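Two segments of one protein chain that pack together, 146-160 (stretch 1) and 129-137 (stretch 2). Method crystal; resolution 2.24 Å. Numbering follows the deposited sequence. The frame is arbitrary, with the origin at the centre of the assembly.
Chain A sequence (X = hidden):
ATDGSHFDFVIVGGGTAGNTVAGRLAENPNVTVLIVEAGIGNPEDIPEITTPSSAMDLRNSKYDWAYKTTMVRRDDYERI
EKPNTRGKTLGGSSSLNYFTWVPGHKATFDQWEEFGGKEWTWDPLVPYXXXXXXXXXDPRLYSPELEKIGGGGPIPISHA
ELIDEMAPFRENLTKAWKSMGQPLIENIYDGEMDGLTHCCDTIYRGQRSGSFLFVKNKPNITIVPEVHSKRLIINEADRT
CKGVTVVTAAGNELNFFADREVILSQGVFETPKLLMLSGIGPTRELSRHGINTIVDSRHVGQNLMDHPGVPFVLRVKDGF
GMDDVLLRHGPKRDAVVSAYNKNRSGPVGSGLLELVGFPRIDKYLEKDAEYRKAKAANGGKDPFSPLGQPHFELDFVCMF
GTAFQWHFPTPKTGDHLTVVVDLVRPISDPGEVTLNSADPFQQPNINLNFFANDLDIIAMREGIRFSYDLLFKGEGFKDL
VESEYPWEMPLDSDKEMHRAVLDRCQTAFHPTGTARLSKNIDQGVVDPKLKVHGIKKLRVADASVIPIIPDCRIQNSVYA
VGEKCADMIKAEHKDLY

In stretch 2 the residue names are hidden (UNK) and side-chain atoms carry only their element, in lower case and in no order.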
# COMPACT_ATOMS: atom_id res chain seq x y z
N LEU A 146 -34.06 -15.12 -25.53
CA LEU A 146 -32.67 -14.85 -25.17
C LEU A 146 -31.66 -15.43 -26.15
O LEU A 146 -30.46 -15.16 -26.05
CB LEU A 146 -32.36 -15.38 -23.77
CG LEU A 146 -32.37 -14.42 -22.58
CD1 LEU A 146 -33.07 -13.10 -22.86
CD2 LEU A 146 -32.97 -15.11 -21.37
N GLU A 147 -32.13 -16.21 -27.12
CA GLU A 147 -31.16 -16.75 -28.07
C GLU A 147 -30.61 -15.68 -29.02
O GLU A 147 -29.59 -15.88 -29.69
CB GLU A 147 -31.65 -18.02 -28.77
CG GLU A 147 -32.78 -17.87 -29.76
CD GLU A 147 -33.21 -19.23 -30.31
OE1 GLU A 147 -32.59 -19.68 -31.31
OE2 GLU A 147 -34.15 -19.84 -29.73
N LYS A 148 -31.25 -14.51 -29.01
CA LYS A 148 -30.77 -13.38 -29.80
C LYS A 148 -29.45 -12.80 -29.29
O LYS A 148 -28.86 -11.93 -29.94
CB LYS A 148 -31.81 -12.26 -29.79
CG LYS A 148 -31.88 -11.56 -28.44
CD LYS A 148 -33.00 -10.54 -28.43
CE LYS A 148 -33.51 -10.32 -27.00
NZ LYS A 148 -34.92 -9.86 -26.96
N ILE A 149 -28.99 -13.24 -28.12
CA ILE A 149 -27.75 -12.67 -27.60
C ILE A 149 -26.51 -13.25 -28.25
O ILE A 149 -25.44 -12.67 -28.16
CB ILE A 149 -27.65 -12.67 -26.06
CG1 ILE A 149 -27.33 -14.05 -25.50
CG2 ILE A 149 -28.90 -12.11 -25.43
CD1 ILE A 149 -27.07 -14.00 -24.01
N GLY A 150 -26.67 -14.37 -28.96
CA GLY A 150 -25.60 -14.94 -29.76
C GLY A 150 -25.79 -14.78 -31.27
O GLY A 150 -26.75 -15.29 -31.84
N GLY A 151 -24.86 -14.08 -31.92
CA GLY A 151 -24.96 -13.82 -33.35
C GLY A 151 -24.27 -14.87 -34.23
O GLY A 151 -24.26 -14.73 -35.46
N GLY A 152 -23.71 -15.91 -33.63
CA GLY A 152 -23.03 -16.94 -34.39
C GLY A 152 -21.50 -16.96 -34.29
O GLY A 152 -20.85 -17.72 -35.01
N GLY A 153 -20.94 -16.15 -33.40
CA GLY A 153 -19.50 -16.04 -33.28
C GLY A 153 -18.82 -17.24 -32.63
O GLY A 153 -19.49 -18.12 -32.09
N PRO A 154 -17.48 -17.27 -32.66
CA PRO A 154 -16.72 -18.44 -32.22
C PRO A 154 -16.51 -18.48 -30.70
O PRO A 154 -15.73 -19.30 -30.24
CB PRO A 154 -15.38 -18.25 -32.93
CG PRO A 154 -15.20 -16.74 -32.91
CD PRO A 154 -16.59 -16.16 -33.08
N ILE A 155 -17.20 -17.63 -29.94
CA ILE A 155 -17.13 -17.71 -28.48
C ILE A 155 -18.41 -18.26 -27.87
O ILE A 155 -19.40 -17.54 -27.73
CB ILE A 155 -16.83 -16.34 -27.87
CG1 ILE A 155 -15.43 -15.90 -28.29
CG2 ILE A 155 -16.93 -16.39 -26.34
CD1 ILE A 155 -15.42 -14.55 -28.80
N PRO A 156 -18.39 -19.56 -27.51
CA PRO A 156 -19.58 -20.21 -26.95
C PRO A 156 -19.94 -19.61 -25.60
O PRO A 156 -19.09 -19.48 -24.71
CB PRO A 156 -19.15 -21.67 -26.81
CG PRO A 156 -17.93 -21.81 -27.72
CD PRO A 156 -17.26 -20.50 -27.62
N ILE A 157 -21.20 -19.20 -25.46
CA ILE A 157 -21.70 -18.62 -24.22
C ILE A 157 -23.00 -19.31 -23.83
O ILE A 157 -23.77 -19.79 -24.69
CB ILE A 157 -22.04 -17.12 -24.38
CG1 ILE A 157 -23.32 -16.96 -25.20
CG2 ILE A 157 -20.86 -16.36 -24.97
CD1 ILE A 157 -23.98 -15.61 -25.06
N SER A 158 -23.26 -19.31 -22.54
CA SER A 158 -24.47 -19.92 -22.01
C SER A 158 -24.77 -19.31 -20.66
O SER A 158 -23.86 -18.80 -20.00
CB SER A 158 -24.25 -21.43 -21.85
OG SER A 158 -25.34 -22.04 -21.18
N HIS A 159 -26.03 -19.32 -20.26
CA HIS A 159 -26.35 -19.08 -18.87
C HIS A 159 -25.48 -20.04 -18.09
O HIS A 159 -25.14 -21.11 -18.59
CB HIS A 159 -27.82 -19.38 -18.59
CG HIS A 159 -28.74 -18.30 -19.06
ND1 HIS A 159 -29.20 -18.22 -20.35
CD2 HIS A 159 -29.25 -17.23 -18.40
CE1 HIS A 159 -29.97 -17.15 -20.47
NE2 HIS A 159 -30.02 -16.54 -19.30
N ALA A 160 -25.09 -19.65 -16.88
CA ALA A 160 -24.26 -20.51 -16.05
C ALA A 160 -24.82 -21.93 -16.07
O ALA A 160 -26.04 -22.11 -15.95
CB ALA A 160 -24.20 -19.98 -14.61
N UNK A 129 -22.24 -6.15 -30.01
CA UNK A 129 -22.30 -6.79 -28.69
C UNK A 129 -22.68 -8.28 -28.78
O UNK A 129 -22.50 -9.04 -27.83
c UNK A 129 -23.28 -6.05 -27.76
c UNK A 129 -22.81 -4.69 -27.25
c UNK A 129 -21.74 -4.86 -26.15
c UNK A 129 -23.96 -3.82 -26.78
N UNK A 130 -23.20 -8.70 -29.92
CA UNK A 130 -23.69 -10.06 -30.06
C UNK A 130 -22.88 -10.89 -31.05
O UNK A 130 -22.88 -12.12 -31.00
n UNK A 130 -30.18 -8.48 -29.73
c UNK A 130 -27.43 -9.08 -29.74
n UNK A 130 -28.15 -8.46 -28.64
n UNK A 130 -30.01 -7.63 -27.59
c UNK A 130 -29.45 -8.19 -28.65
c UNK A 130 -25.98 -9.33 -29.35
c UNK A 130 -25.16 -10.02 -30.43
N UNK A 131 -22.15 -10.22 -31.94
CA UNK A 131 -21.48 -10.93 -33.03
C UNK A 131 -20.51 -12.03 -32.61
O UNK A 131 -20.45 -13.08 -33.26
c UNK A 131 -19.87 -9.44 -36.27
n UNK A 131 -18.94 -8.94 -38.49
c UNK A 131 -19.44 -10.02 -37.61
c UNK A 131 -20.78 -9.93 -33.96
c UNK A 131 -20.45 -10.51 -35.34
N UNK A 132 -19.75 -11.81 -31.54
CA UNK A 132 -18.69 -12.74 -31.15
C UNK A 132 -19.21 -14.09 -30.62
O UNK A 132 -18.50 -15.09 -30.64
o UNK A 132 -17.42 -10.79 -30.43
c UNK A 132 -17.80 -12.11 -30.07
N UNK A 133 -20.44 -14.09 -30.13
CA UNK A 133 -20.95 -15.20 -29.34
C UNK A 133 -21.88 -16.12 -30.13
O UNK A 133 -22.64 -15.66 -31.00
c UNK A 133 -21.70 -14.66 -28.10
N UNK A 134 -21.81 -17.41 -29.82
CA UNK A 134 -22.88 -18.33 -30.14
C UNK A 134 -23.53 -18.78 -28.84
O UNK A 134 -22.91 -19.49 -28.04
c UNK A 134 -22.39 -19.56 -30.91
o UNK A 134 -21.90 -19.16 -32.20
c UNK A 134 -23.54 -20.55 -31.10
N UNK A 135 -24.77 -18.34 -28.63
CA UNK A 135 -25.56 -18.70 -27.44
C UNK A 135 -26.05 -20.15 -27.45
O UNK A 135 -26.56 -20.64 -28.47
c UNK A 135 -29.87 -18.85 -25.35
c UNK A 135 -28.35 -17.69 -23.87
c UNK A 135 -26.78 -17.77 -27.37
c UNK A 135 -28.96 -18.66 -26.41
o UNK A 135 -30.43 -18.53 -23.03
c UNK A 135 -29.55 -18.35 -24.08
c UNK A 135 -27.74 -18.00 -26.22
c UNK A 135 -27.46 -17.51 -24.94
N UNK A 136 -25.92 -20.81 -26.30
CA UNK A 136 -26.54 -22.11 -26.04
C UNK A 136 -27.45 -22.10 -24.80
O UNK A 136 -27.18 -21.39 -23.83
c UNK A 136 -23.34 -22.60 -27.13
c UNK A 136 -24.48 -23.29 -26.91
c UNK A 136 -23.55 -24.06 -28.75
n UNK A 136 -24.58 -24.20 -27.94
c UNK A 136 -25.49 -23.19 -25.82
n UNK A 136 -22.78 -23.09 -28.28
N UNK A 137 -28.51 -22.91 -24.83
CA UNK A 137 -29.37 -23.17 -23.67
C UNK A 137 -29.76 -24.64 -23.73
O UNK A 137 -30.92 -24.97 -23.95
o UNK A 137 -31.26 -23.22 -21.57
o UNK A 137 -32.54 -21.67 -22.44
c UNK A 137 -31.52 -22.40 -22.48
c UNK A 137 -30.60 -22.25 -23.71
O HOH W 1 -24.22 -10.81 -26.43
O HOH W 2 -29.45 -9.88 -32.49
O HOH W 3 -26.22 -17.94 -31.11
O HOH W 4 -28.38 -20.42 -21.48

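Position 129 carries four carbons, forked at the second, with no polar atom, and they touch nothing on stretch 1; this is Leu129. The end of its side chain leads away from stretch 1 into a buried setting, as suits an apolar residue, and only its backbone is linked across: water 1 donates to Leu129 O and to Ile149 O, at 2.8 Å each.

Position 130 has three carbons, a nitrogen, and then a carbon bearing two more nitrogens, a guanidinium. Its CB lies 3.5 Å from Ile149 O, and the chain runs on along the 3-10 segment, so it is Arg130. CD is 3.2 Å from Lys148 O. Lys148 CG lies over one face of the guanidinium, a flat surface that accepts aliphatic carbon while its rim stays free for polar partners; NH1 donates to water 2 at 3.2 Å. The backbone adds a hydrogen bond, Gly151 N to Arg130 O, 2.9 Å.

At position 131 four carbons in a row end in nitrogen, and none touches stretch 1: Lys131. Its CB points away from stretch 1 at a partly exposed site, so the long, fully extended charged chain can stay hydrated. The contact is made by its backbone, with Lys131 O 3.1 Å from Gly153 CA.

Position 132 shows one carbon and one oxygen, the carbon 3.6 Å from Ile155 CD1, hence Ser132. Its hydroxyl is satisfied elsewhere in the structure, which makes burial affordable. Ser132 O accepts from Ile155 N at 2.9 Å, opening the strand pairing.

Position 133 has a single carbon, 3.7 Å from Ile157 CG2, so it is Ala133, a small apolar group in a buried place. Ala133 O accepts from Gly152 N at 2.9 Å and, weakly, from Gly153 N at 3.0 Å.

At position 134 the first side-chain carbon carries one carbon and one oxygen, the oxygen 2.6 Å from Gly153 O: Thr134. The branch supplies a hydroxyl, and OG1 donates to that carbonyl, tying the strand to the glycine turn. Along the backbone, Thr134 N donates to Ile155 O (3.2 Å) and Thr134 O accepts from Ile157 N (3.1 Å).

Position 135 bears one carbon and then a six-carbon ring with an oxygen. A ring carbon lies 3.5 Å from Ile149 CG1, Leu146 O sits over one face, and the ring meets that of His159 rim to rim; this is Tyr135. The hydroxyl lets this broad side chain end beside a polar group, with OH 3.0 Å from His159 ND1.

Position 136 has one carbon and a five-membered ring of three carbons and two nitrogens, one nitrogen 4.2 Å from Pro156 CB: His136. The partly exposed ring can pack near proline while keeping polar nitrogens. His136 N donates to Ile157 O at 2.9 Å.

Position 137 has two carbons, the second carrying two oxygens, and touches nothing on stretch 1: Asp137. A carboxylate suits this partly exposed loop, where both oxygens are bonded elsewhere in the structure.

The contact combines parallel strand pairing with a close glycine turn. A CB on Gly150 would clash with Tyr135 N, and one on Gly153 with Ser132 O. Ala133 and Tyr135 share a face with Ile155 and Ile157, and Tyr135 extends the packing to the 3-10 segment.

Stretch 2 (129-137) LRKSATYHD
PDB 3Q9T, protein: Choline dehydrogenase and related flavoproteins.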